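Local coordinates for mandelate racemase/muconate lactonizing protein (Thermobispora bispora, PDB 3VC5), which probably catalyses the magnesium-dependent dehydration of D-glucarate to 5-dehydro-4-deoxy-D-glucarate, as a member of the enolase superfamily, at residues H312-G317 with S336-S341; V162-Y167 with I345-M350; L308-H313 with V319-I324; G116-G119 with V124-V127. All blocks are in the same frame, centred on the assembly; numbering follows the deposited sequence.

Contact 1: H312-G317 with S336-S341; sequences HHYWGG and SMHSNS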
loop_
_atom_site.group_PDB
_atom_site.type_symbol
_atom_site.label_atom_id
_atom_site.label_comp_id
_atom_site.label_asym_id
_atom_site.label_seq_id
_atom_site.Cartn_x
_atom_site.Cartn_y
_atom_site.Cartn_z
ATOM N N HIS A 312 -9.042 -9.640 -4.444
ATOM C CA HIS A 312 -7.681 -10.149 -4.199
ATOM C C HIS A 312 -7.321 -11.277 -5.134
ATOM O O HIS A 312 -6.120 -11.588 -5.295
ATOM C CB HIS A 312 -7.491 -10.569 -2.741
ATOM C CG HIS A 312 -8.107 -11.894 -2.386
ATOM N ND1 HIS A 312 -9.370 -11.999 -1.846
ATOM C CD2 HIS A 312 -7.623 -13.166 -2.472
ATOM C CE1 HIS A 312 -9.647 -13.273 -1.618
ATOM N NE2 HIS A 312 -8.584 -14.001 -1.940
ATOM N N HIS A 313 -8.332 -11.927 -5.739
ATOM C CA HIS A 313 -8.036 -13.077 -6.606
ATOM C C HIS A 313 -7.374 -12.662 -7.909
ATOM O O HIS A 313 -6.758 -13.494 -8.576
ATOM C CB HIS A 313 -9.306 -13.882 -6.929
ATOM C CG HIS A 313 -10.017 -14.403 -5.715
ATOM N ND1 HIS A 313 -11.008 -13.686 -5.094
ATOM C CD2 HIS A 313 -9.926 -15.586 -5.053
ATOM C CE1 HIS A 313 -11.484 -14.398 -4.067
ATOM N NE2 HIS A 313 -10.819 -15.544 -4.012
ATOM N N TYR A 314 -7.518 -11.396 -8.305
ATOM C CA TYR A 314 -6.780 -10.969 -9.516
ATOM C C TYR A 314 -5.985 -9.685 -9.311
ATOM O O TYR A 314 -5.259 -9.286 -10.231
ATOM C CB TYR A 314 -7.686 -10.901 -10.782
ATOM C CG TYR A 314 -8.855 -9.929 -10.701
ATOM C CD1 TYR A 314 -8.677 -8.573 -10.948
ATOM C CD2 TYR A 314 -10.145 -10.370 -10.382
ATOM C CE1 TYR A 314 -9.752 -7.684 -10.930
ATOM C CE2 TYR A 314 -11.216 -9.499 -10.365
ATOM C CZ TYR A 314 -11.009 -8.151 -10.582
ATOM O OH TYR A 314 -12.094 -7.296 -10.541
ATOM N N TRP A 315 -6.074 -9.061 -8.121
ATOM C CA TRP A 315 -5.191 -7.914 -7.804
ATOM C C TRP A 315 -3.919 -8.376 -7.069
ATOM O O TRP A 315 -3.086 -7.566 -6.710
ATOM C CB TRP A 315 -5.913 -6.815 -7.014
ATOM C CG TRP A 315 -6.828 -5.972 -7.855
ATOM C CD1 TRP A 315 -8.139 -6.236 -8.168
ATOM C CD2 TRP A 315 -6.511 -4.716 -8.471
ATOM N NE1 TRP A 315 -8.672 -5.208 -8.907
ATOM C CE2 TRP A 315 -7.693 -4.263 -9.136
ATOM C CE3 TRP A 315 -5.352 -3.928 -8.527
ATOM C CZ2 TRP A 315 -7.747 -3.054 -9.840
ATOM C CZ3 TRP A 315 -5.396 -2.701 -9.250
ATOM C CH2 TRP A 315 -6.606 -2.279 -9.883
ATOM N N GLY A 316 -3.794 -9.677 -6.817
ATOM C CA GLY A 316 -2.526 -10.223 -6.329
ATOM C C GLY A 316 -2.429 -10.455 -4.839
ATOM O O GLY A 316 -1.323 -10.372 -4.265
ATOM N N GLY A 317 -3.537 -10.841 -4.210
ATOM C CA GLY A 317 -3.473 -11.198 -2.801
ATOM C C GLY A 317 -3.926 -10.104 -1.857
ATOM O O GLY A 317 -4.269 -8.973 -2.283
ATOM N N SER A 336 -15.301 -1.101 -3.115
ATOM C CA SER A 336 -16.198 -2.197 -2.816
ATOM C C SER A 336 -15.410 -3.479 -3.125
ATOM O O SER A 336 -14.174 -3.437 -3.218
ATOM C CB SER A 336 -17.458 -2.085 -3.683
ATOM O OG SER A 336 -18.397 -3.095 -3.367
ATOM N N MET A 337 -16.094 -4.612 -3.291
ATOM C CA MET A 337 -15.363 -5.850 -3.562
ATOM C C MET A 337 -16.173 -6.715 -4.503
ATOM O O MET A 337 -17.341 -6.975 -4.250
ATOM C CB MET A 337 -15.121 -6.631 -2.256
ATOM C CG MET A 337 -14.170 -7.832 -2.420
ATOM S SD MET A 337 -13.778 -8.706 -0.883
ATOM C CE MET A 337 -12.842 -7.443 -0.001
ATOM N N HIS A 338 -15.528 -7.177 -5.568
ATOM C CA HIS A 338 -16.102 -8.066 -6.566
ATOM C C HIS A 338 -15.964 -9.521 -6.096
ATOM O O HIS A 338 -14.958 -9.904 -5.444
ATOM C CB HIS A 338 -15.374 -7.846 -7.911
ATOM C CG HIS A 338 -15.584 -8.945 -8.917
ATOM N ND1 HIS A 338 -14.749 -10.053 -9.016
ATOM C CD2 HIS A 338 -16.538 -9.101 -9.874
ATOM C CE1 HIS A 338 -15.183 -10.838 -9.997
ATOM N NE2 HIS A 338 -16.278 -10.285 -10.524
ATOM N N SER A 339 -16.936 -10.332 -6.507
ATOM C CA SER A 339 -16.973 -11.750 -6.185
ATOM C C SER A 339 -17.057 -12.594 -7.482
ATOM O O SER A 339 -17.662 -12.151 -8.478
ATOM C CB SER A 339 -18.172 -12.027 -5.255
ATOM O OG SER A 339 -18.336 -13.414 -5.056
ATOM N N ASN A 340 -16.476 -13.802 -7.462
ATOM C CA ASN A 340 -16.855 -14.878 -8.391
ATOM C C ASN A 340 -17.307 -16.074 -7.527
ATOM O O ASN A 340 -16.953 -16.144 -6.321
ATOM C CB ASN A 340 -15.686 -15.344 -9.251
ATOM C CG ASN A 340 -15.391 -14.426 -10.413
ATOM O OD1 ASN A 340 -14.328 -13.815 -10.448
ATOM N ND2 ASN A 340 -16.304 -14.339 -11.379
ATOM N N SER A 341 -18.049 -17.016 -8.115
ATOM C CA SER A 341 -18.503 -18.197 -7.354
ATOM C C SER A 341 -17.339 -18.740 -6.554
ATOM O O SER A 341 -16.280 -19.027 -7.143
ATOM C CB SER A 341 -18.926 -19.271 -8.344
ATOM O OG SER A 341 -19.944 -18.752 -9.193
#
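Tyr314 and His338 meet as an offset edge-to-face pair, the tyrosine presenting its edge to the face of the imidazole. The ring planes stand at 63° and the centroids lie 5.9 Å apart, so the two rings touch near their margins. Tyr314 CE2 makes the nearest approach, 3.8 Å from His338 ND1, which sits close to the plane of the phenol; Tyr314 OH follows at 4.1 Å from the same nitrogen. On both residues the bond to CB already heads toward the other segment. The first torsion then places CE2 of Tyr314, whose CG lies between the backbone N and the carbonyl carbon (chi1 61°), against ND1 of His338, whose CG is anti to the backbone N (chi1 164°). His338 follows strand 334-337 at the mouth of the enolase-superfamily barrel, beside the magnesium ligand Asn287, and is predicted to be a proton acceptor. Its ND1 is bound by Asp311, which follows the neighbouring strand, consistent with the His-Asp dyad of the mandelate racemase subgroup. Behind the tyrosine the chain turns back sharply: Gly317 N bonds to His312 O at 2.9 Å, and Gly316 and Gly317 both adopt positive phi, where a beta carbon would collide with the carbonyl oxygen of the residue before.

Contact 2: V162-Y167 with I345-M350; sequences VPYSAY and ISLAAM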
loop_
_atom_site.group_PDB
_atom_site.type_symbol
_atom_site.label_atom_id
_atom_site.label_comp_id
_atom_site.label_asym_id
_atom_site.label_seq_id
_atom_site.Cartn_x
_atom_site.Cartn_y
_atom_site.Cartn_z
ATOM N N VAL A 162 -18.061 -7.827 8.503
ATOM C CA VAL A 162 -17.967 -7.241 7.166
ATOM C C VAL A 162 -19.304 -7.402 6.479
ATOM O O VAL A 162 -19.749 -8.531 6.229
ATOM C CB VAL A 162 -16.908 -7.982 6.354
ATOM C CG1 VAL A 162 -16.936 -7.553 4.886
ATOM C CG2 VAL A 162 -15.511 -7.768 6.987
ATOM N N PRO A 163 -19.977 -6.283 6.198
ATOM C CA PRO A 163 -21.250 -6.395 5.484
ATOM C C PRO A 163 -21.080 -6.862 4.042
ATOM O O PRO A 163 -20.149 -6.439 3.352
ATOM C CB PRO A 163 -21.797 -4.949 5.492
ATOM C CG PRO A 163 -21.072 -4.272 6.624
ATOM C CD PRO A 163 -19.691 -4.896 6.621
ATOM N N TYR A 164 -22.019 -7.708 3.613
ATOM C CA TYR A 164 -22.121 -8.230 2.265
ATOM C C TYR A 164 -23.475 -7.846 1.677
ATOM O O TYR A 164 -24.456 -7.680 2.408
ATOM C CB TYR A 164 -21.904 -9.769 2.208
ATOM C CG TYR A 164 -20.456 -10.185 2.397
ATOM C CD1 TYR A 164 -19.607 -10.363 1.288
ATOM C CD2 TYR A 164 -19.932 -10.347 3.667
ATOM C CE1 TYR A 164 -18.267 -10.718 1.456
ATOM C CE2 TYR A 164 -18.611 -10.713 3.853
ATOM C CZ TYR A 164 -17.770 -10.869 2.730
ATOM O OH TYR A 164 -16.468 -11.228 2.920
ATOM N N SER A 165 -23.532 -7.764 0.354
ATOM C CA SER A 165 -24.770 -7.518 -0.389
ATOM C C SER A 165 -25.463 -8.824 -0.770
ATOM O O SER A 165 -24.842 -9.904 -0.833
ATOM C CB SER A 165 -24.469 -6.715 -1.668
ATOM O OG SER A 165 -23.595 -7.461 -2.507
ATOM N N ALA A 166 -26.764 -8.716 -1.025
ATOM C CA ALA A 166 -27.535 -9.770 -1.647
ATOM C C ALA A 166 -27.283 -9.698 -3.151
ATOM O O ALA A 166 -27.648 -8.698 -3.788
ATOM C CB ALA A 166 -29.033 -9.545 -1.364
ATOM N N TYR A 167 -26.680 -10.746 -3.704
ATOM C CA TYR A 167 -26.278 -10.768 -5.120
ATOM C C TYR A 167 -27.410 -11.432 -5.910
ATOM O O TYR A 167 -27.500 -12.649 -5.994
ATOM C CB TYR A 167 -24.972 -11.537 -5.320
ATOM C CG TYR A 167 -24.146 -11.050 -6.506
ATOM C CD1 TYR A 167 -24.745 -10.502 -7.642
ATOM C CD2 TYR A 167 -22.752 -11.185 -6.491
ATOM C CE1 TYR A 167 -23.973 -10.048 -8.714
ATOM C CE2 TYR A 167 -21.964 -10.723 -7.572
ATOM C CZ TYR A 167 -22.576 -10.180 -8.675
ATOM O OH TYR A 167 -21.819 -9.681 -9.757
ATOM N N ILE A 345 -12.685 -20.658 1.880
ATOM C CA ILE A 345 -11.310 -20.148 1.994
ATOM C C ILE A 345 -11.301 -18.727 1.431
ATOM O O ILE A 345 -10.836 -17.783 2.088
ATOM C CB ILE A 345 -10.317 -21.051 1.265
ATOM C CG1 ILE A 345 -10.242 -22.407 1.988
ATOM C CG2 ILE A 345 -8.919 -20.349 1.148
ATOM C CD1 ILE A 345 -9.666 -23.516 1.082
ATOM N N SER A 346 -11.877 -18.569 0.244
ATOM C CA SER A 346 -12.029 -17.226 -0.368
ATOM C C SER A 346 -12.875 -16.329 0.543
ATOM O O SER A 346 -12.533 -15.172 0.749
ATOM C CB SER A 346 -12.678 -17.304 -1.746
ATOM O OG SER A 346 -11.702 -17.741 -2.666
ATOM N N LEU A 347 -13.962 -16.860 1.112
ATOM C CA LEU A 347 -14.810 -16.009 1.987
ATOM C C LEU A 347 -14.028 -15.538 3.213
ATOM O O LEU A 347 -14.117 -14.350 3.595
ATOM C CB LEU A 347 -16.079 -16.729 2.462
ATOM C CG LEU A 347 -17.079 -15.839 3.233
ATOM C CD1 LEU A 347 -17.564 -14.647 2.437
ATOM C CD2 LEU A 347 -18.271 -16.678 3.682
ATOM N N ALA A 348 -13.206 -16.420 3.799
ATOM C CA ALA A 348 -12.404 -16.027 4.981
ATOM C C ALA A 348 -11.419 -14.926 4.542
ATOM O O ALA A 348 -11.269 -13.906 5.217
ATOM C CB ALA A 348 -11.648 -17.201 5.536
ATOM N N ALA A 349 -10.763 -15.143 3.394
ATOM C CA ALA A 349 -9.767 -14.173 2.919
ATOM C C ALA A 349 -10.409 -12.806 2.620
ATOM O O ALA A 349 -9.876 -11.765 3.015
ATOM C CB ALA A 349 -9.045 -14.708 1.723
ATOM N N MET A 350 -11.552 -12.827 1.935
ATOM C CA MET A 350 -12.321 -11.619 1.661
ATOM C C MET A 350 -12.638 -10.863 2.923
ATOM O O MET A 350 -12.560 -9.625 2.980
ATOM C CB MET A 350 -13.610 -11.938 0.878
ATOM C CG MET A 350 -13.337 -12.504 -0.522
ATOM S SD MET A 350 -14.737 -13.488 -1.158
ATOM C CE MET A 350 -15.870 -12.212 -1.639
#
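Closure of the enolase-superfamily barrel brings its first strand, 161-169, against the helix that follows strand 334-337, and here Tyr164 meets Leu347 and Met350 of helix 344-355. The tyrosine turns its hydroxyl end to the helix. Its OH touches two carbons, Leu347 CD1 and Met350 CB, each at 3.6 Å. Leu347 CD1 also comes within 3.8 Å of Tyr164 CZ, approaching the ring obliquely. Met350 instead reaches the ring edge: a bend at chi3 (77°) brings CE round to lie near the ring plane, 4.2 Å from Tyr164 CE1. In this (β/α)7β-type fold, the face of the helix bearing these two residues is the one turned to strand 161-169. No hydrogen bond links the two segments, but the phenol oxygen is bound to Thr351 OG1, one residue beyond Met350, and that hydroxyl is in turn bonded to Leu347 O. An alanine in place of Tyr164 would take away the ring and its hydroxyl, and would probably open a gap beside Leu347 and Met350 while costing Thr351 a polar partner. Cys364 and Thr366 also pack on the tyrosine side chain.

Contact 3: L308-H313 with V319-I324; sequences LLIDHH and VRSAHI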
loop_
_atom_site.group_PDB
_atom_site.type_symbol
_atom_site.label_atom_id
_atom_site.label_comp_id
_atom_site.label_asym_id
_atom_site.label_seq_id
_atom_site.Cartn_x
_atom_site.Cartn_y
_atom_site.Cartn_z
ATOM N N LEU A 308 -14.134 1.514 -7.105
ATOM C CA LEU A 308 -13.434 0.335 -7.631
ATOM C C LEU A 308 -13.886 -0.890 -6.814
ATOM O O LEU A 308 -13.842 -0.844 -5.579
ATOM C CB LEU A 308 -11.910 0.470 -7.473
ATOM C CG LEU A 308 -11.112 -0.742 -7.955
ATOM C CD1 LEU A 308 -11.352 -0.963 -9.466
ATOM C CD2 LEU A 308 -9.620 -0.534 -7.647
ATOM N N LEU A 309 -14.289 -1.971 -7.484
ATOM C CA LEU A 309 -14.502 -3.251 -6.784
ATOM C C LEU A 309 -13.140 -3.933 -6.809
ATOM O O LEU A 309 -12.669 -4.362 -7.863
ATOM C CB LEU A 309 -15.541 -4.125 -7.501
ATOM C CG LEU A 309 -17.014 -3.826 -7.166
ATOM C CD1 LEU A 309 -17.481 -2.463 -7.720
ATOM C CD2 LEU A 309 -17.912 -4.939 -7.677
ATOM N N ILE A 310 -12.484 -3.979 -5.663
ATOM C CA ILE A 310 -11.216 -4.691 -5.534
ATOM C C ILE A 310 -11.533 -6.203 -5.502
ATOM O O ILE A 310 -12.677 -6.627 -5.238
ATOM C CB ILE A 310 -10.517 -4.247 -4.229
ATOM C CG1 ILE A 310 -9.025 -4.572 -4.240
ATOM C CG2 ILE A 310 -11.153 -4.906 -3.003
ATOM C CD1 ILE A 310 -8.268 -3.766 -5.302
ATOM N N ASP A 311 -10.522 -7.023 -5.760
ATOM C CA ASP A 311 -10.717 -8.471 -5.744
ATOM C C ASP A 311 -9.344 -9.095 -5.617
ATOM O O ASP A 311 -8.535 -9.000 -6.558
ATOM C CB ASP A 311 -11.460 -8.962 -7.003
ATOM C CG ASP A 311 -11.712 -10.461 -6.984
ATOM O OD1 ASP A 311 -10.902 -11.195 -6.333
ATOM O OD2 ASP A 311 -12.643 -10.929 -7.690
ATOM N N HIS A 312 -9.042 -9.640 -4.444
ATOM C CA HIS A 312 -7.681 -10.149 -4.199
ATOM C C HIS A 312 -7.321 -11.277 -5.134
ATOM O O HIS A 312 -6.120 -11.588 -5.295
ATOM C CB HIS A 312 -7.491 -10.569 -2.741
ATOM C CG HIS A 312 -8.107 -11.894 -2.386
ATOM N ND1 HIS A 312 -9.370 -11.999 -1.846
ATOM C CD2 HIS A 312 -7.623 -13.166 -2.472
ATOM C CE1 HIS A 312 -9.647 -13.273 -1.618
ATOM N NE2 HIS A 312 -8.584 -14.001 -1.940
ATOM N N HIS A 313 -8.332 -11.927 -5.739
ATOM C CA HIS A 313 -8.036 -13.077 -6.606
ATOM C C HIS A 313 -7.374 -12.662 -7.909
ATOM O O HIS A 313 -6.758 -13.494 -8.576
ATOM C CB HIS A 313 -9.306 -13.882 -6.929
ATOM C CG HIS A 313 -10.017 -14.403 -5.715
ATOM N ND1 HIS A 313 -11.008 -13.686 -5.094
ATOM C CD2 HIS A 313 -9.926 -15.586 -5.053
ATOM C CE1 HIS A 313 -11.484 -14.398 -4.067
ATOM N NE2 HIS A 313 -10.819 -15.544 -4.012
ATOM N N VAL A 319 -2.293 -8.372 0.739
ATOM C CA VAL A 319 -1.439 -7.207 0.931
ATOM C C VAL A 319 -1.466 -6.266 -0.274
ATOM O O VAL A 319 -1.668 -5.043 -0.086
ATOM C CB VAL A 319 0.011 -7.625 1.286
ATOM C CG1 VAL A 319 0.891 -6.399 1.411
ATOM C CG2 VAL A 319 -0.012 -8.401 2.581
ATOM N N ARG A 320 -1.320 -6.802 -1.490
ATOM C CA ARG A 320 -1.372 -5.933 -2.680
ATOM C C ARG A 320 -2.734 -5.227 -2.768
ATOM O O ARG A 320 -2.810 -4.036 -3.103
ATOM C CB ARG A 320 -1.074 -6.704 -3.966
ATOM C CG ARG A 320 0.411 -7.023 -4.185
ATOM C CD ARG A 320 0.714 -7.788 -5.466
ATOM N NE ARG A 320 0.183 -7.233 -6.724
ATOM C CZ ARG A 320 0.904 -6.555 -7.618
ATOM N NH1 ARG A 320 2.183 -6.305 -7.363
ATOM N NH2 ARG A 320 0.343 -6.115 -8.760
ATOM N N SER A 321 -3.793 -5.950 -2.423
ATOM C CA SER A 321 -5.141 -5.351 -2.440
ATOM C C SER A 321 -5.204 -4.200 -1.439
ATOM O O SER A 321 -5.804 -3.150 -1.732
ATOM C CB SER A 321 -6.221 -6.387 -2.153
ATOM O OG SER A 321 -6.288 -7.345 -3.197
ATOM N N ALA A 322 -4.655 -4.418 -0.231
ATOM C CA ALA A 322 -4.615 -3.338 0.764
ATOM C C ALA A 322 -3.860 -2.103 0.239
ATOM O O ALA A 322 -4.286 -0.968 0.478
ATOM C CB ALA A 322 -4.003 -3.834 2.111
ATOM N N HIS A 323 -2.738 -2.325 -0.447
ATOM C CA HIS A 323 -1.965 -1.200 -1.043
ATOM C C HIS A 323 -2.820 -0.450 -2.046
ATOM O O HIS A 323 -2.814 0.796 -2.084
ATOM C CB HIS A 323 -0.698 -1.697 -1.717
ATOM C CG HIS A 323 0.395 -2.063 -0.763
ATOM N ND1 HIS A 323 1.706 -1.709 -0.976
ATOM C CD2 HIS A 323 0.370 -2.746 0.410
ATOM C CE1 HIS A 323 2.455 -2.166 0.018
ATOM N NE2 HIS A 323 1.662 -2.789 0.882
ATOM N N ILE A 324 -3.509 -1.189 -2.905
ATOM C CA ILE A 324 -4.429 -0.552 -3.872
ATOM C C ILE A 324 -5.554 0.220 -3.203
ATOM O O ILE A 324 -5.959 1.284 -3.689
ATOM C CB ILE A 324 -4.906 -1.551 -4.944
ATOM C CG1 ILE A 324 -3.703 -2.125 -5.700
ATOM C CG2 ILE A 324 -5.957 -0.914 -5.881
ATOM C CD1 ILE A 324 -2.849 -1.096 -6.432
#
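Ile310 and Ile324 form the apolar centre of this contact, with Ile310 CD1 3.7 Å from Ile324 CG2. The same methyl of Ile324, set anti to its own backbone N, also receives Leu308 CD2 at 4.1 Å, so one branch meets two strand residues. One helical turn earlier, Ser321 CB rests 3.9 Å from Ile310 CG1, and its OG lies 3.3 Å from His312 CA. That hydroxyl finds its hydrogen-bond partner in Gly317 O, at the N-cap of the helix. Strand and helix make a beta-alpha unit of the barrel: the short axes run almost antiparallel, at 163° and 10.2 Å apart. Leu308 and Ile310 point outward to the helix, while the intervening Leu309 faces Asn287 and Glu264 inside the barrel. Trp315, between the two segments in the chain, packs on Leu308, Ile310, Ser321 and Ile324. Beyond the strand end, Asp311 caps the short helix 312-315. Its OD1 accepts two bonds, from His313 ND1 (2.8 Å) on the syn side and from His313 N (2.7 Å) on the anti side, both somewhat out of the carboxylate plane, leaving OD2 for His338. On the far side of helix 318-330, His323 stacks on His323 of the second subunit.

Contact 4: G116-G119 with V124-V127; sequences GLTG and VKTV
A lysine-to-backbone hydrogen bond joins Lys125, in the first turn of helix 123-146, to Thr118 in the loop just before that helix, within the N-terminal domain. Lys125 NZ donates to Thr118 O at 2.8 Å. The ammonium comes in above the carbonyl plane, 49° out of it, with a C=O...N angle of 131°, so it does not lie on a lone pair. The lysine chain is extended as far as CE, and a turn at chi4 (-145°) brings NZ up to the carbonyl oxygen of Thr118. Gly119 O is 3.4 Å from NZ, and Thr118 OG1 is 3.5 Å from it. The receiving segment is a type I beta turn from Gly116 to Gly119, closed by Gly119 N to Gly116 O at 3.1 Å, with positive phi at both terminal glycines. In the enolase superfamily the N-terminal domain caps the barrel mouth, and this loop does so here: the side chain of Thr118 touches His338, the predicted proton acceptor. Ser120 O also accepts from NZ, and Tyr314 of the barrel domain offers its ring to the ammonium as a cation-pi partner. A methionine in place of Lys125 would remove the ammonium and is likely to leave the carbonyls of Thr118 and Ser120 without this donor, setting the turn freer to shift over the active site.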
loop_
_atom_site.group_PDB
_atom_site.type_symbol
_atom_site.label_atom_id
_atom_site.label_comp_id
_atom_site.label_asym_id
_atom_site.label_seq_id
_atom_site.Cartn_x
_atom_site.Cartn_y
_atom_site.Cartn_z
ATOM N N GLY A 116 -14.848 -12.704 -19.999
ATOM C CA GLY A 116 -14.418 -11.289 -19.945
ATOM C C GLY A 116 -15.020 -10.469 -18.821
ATOM O O GLY A 116 -14.887 -9.190 -18.809
ATOM N N LEU A 117 -15.641 -11.153 -17.839
ATOM C CA LEU A 117 -16.369 -10.367 -16.845
ATOM C C LEU A 117 -15.482 -9.764 -15.754
ATOM O O LEU A 117 -15.980 -9.038 -14.871
ATOM C CB LEU A 117 -17.546 -11.145 -16.243
ATOM C CG LEU A 117 -18.590 -11.587 -17.271
ATOM C CD1 LEU A 117 -19.785 -12.187 -16.580
ATOM C CD2 LEU A 117 -19.051 -10.428 -18.163
ATOM N N THR A 118 -14.180 -10.070 -15.784
ATOM C CA THR A 118 -13.244 -9.329 -14.950
ATOM C C THR A 118 -12.200 -8.562 -15.797
ATOM O O THR A 118 -11.036 -8.400 -15.387
ATOM C CB THR A 118 -12.524 -10.212 -13.896
ATOM O OG1 THR A 118 -11.769 -11.246 -14.547
ATOM C CG2 THR A 118 -13.540 -10.853 -12.925
ATOM N N GLY A 119 -12.626 -8.097 -16.966
ATOM C CA GLY A 119 -11.772 -7.252 -17.803
ATOM C C GLY A 119 -10.702 -8.020 -18.554
ATOM O O GLY A 119 -10.689 -9.263 -18.579
ATOM N N VAL A 124 0.783 -8.889 -15.870
ATOM C CA VAL A 124 0.736 -8.663 -14.424
ATOM C C VAL A 124 -0.505 -9.320 -13.845
ATOM O O VAL A 124 -0.430 -9.928 -12.800
ATOM C CB VAL A 124 0.828 -7.158 -14.033
ATOM C CG1 VAL A 124 0.526 -6.940 -12.562
ATOM C CG2 VAL A 124 2.197 -6.603 -14.447
ATOM N N LYS A 125 -1.663 -9.179 -14.495
ATOM C CA LYS A 125 -2.848 -9.782 -13.914
ATOM C C LYS A 125 -2.701 -11.303 -13.851
ATOM O O LYS A 125 -3.205 -11.953 -12.910
ATOM C CB LYS A 125 -4.102 -9.372 -14.724
ATOM C CG LYS A 125 -5.435 -9.667 -14.042
ATOM C CD LYS A 125 -6.578 -9.142 -14.908
ATOM C CE LYS A 125 -7.901 -9.700 -14.585
ATOM N NZ LYS A 125 -8.755 -9.881 -15.810
ATOM N N THR A 126 -2.046 -11.898 -14.851
ATOM C CA THR A 126 -1.850 -13.355 -14.856
ATOM C C THR A 126 -0.973 -13.766 -13.672
ATOM O O THR A 126 -1.314 -14.694 -12.896
ATOM C CB THR A 126 -1.212 -13.813 -16.175
ATOM O OG1 THR A 126 -2.136 -13.534 -17.232
ATOM C CG2 THR A 126 -0.922 -15.326 -16.145
ATOM N N VAL A 127 0.124 -13.043 -13.491
ATOM C CA VAL A 127 1.040 -13.303 -12.347
ATOM C C VAL A 127 0.292 -13.102 -11.022
ATOM O O VAL A 127 0.383 -13.934 -10.116
ATOM C CB VAL A 127 2.253 -12.386 -12.401
ATOM C CG1 VAL A 127 3.114 -12.527 -11.105
ATOM C CG2 VAL A 127 3.078 -12.708 -13.644
#

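In the fold
From the N terminus, contact 4 closes first, a short loop within the N-terminal domain that ends before any other contact opens. Contact 2 then opens on strand 161-169 and closes only at helix 344-355, a long loop spanning most of the barrel. Contacts 1 and 3 nest inside it and open on overlapping segments that share His312 and His313; contact 3 closes first, on helix 318-330, and contact 1 runs on past strand 334-337. Strands 307-310 and 334-337 are sheet neighbours, and His313 NE2 to Ser346 OG (2.7 Å) links both inner contacts to helix 344-355. Thr118 CG2, 3.4 Å from His338 CE1, is one point where contact 4 in the N-terminal domain touches contact 1 in the barrel.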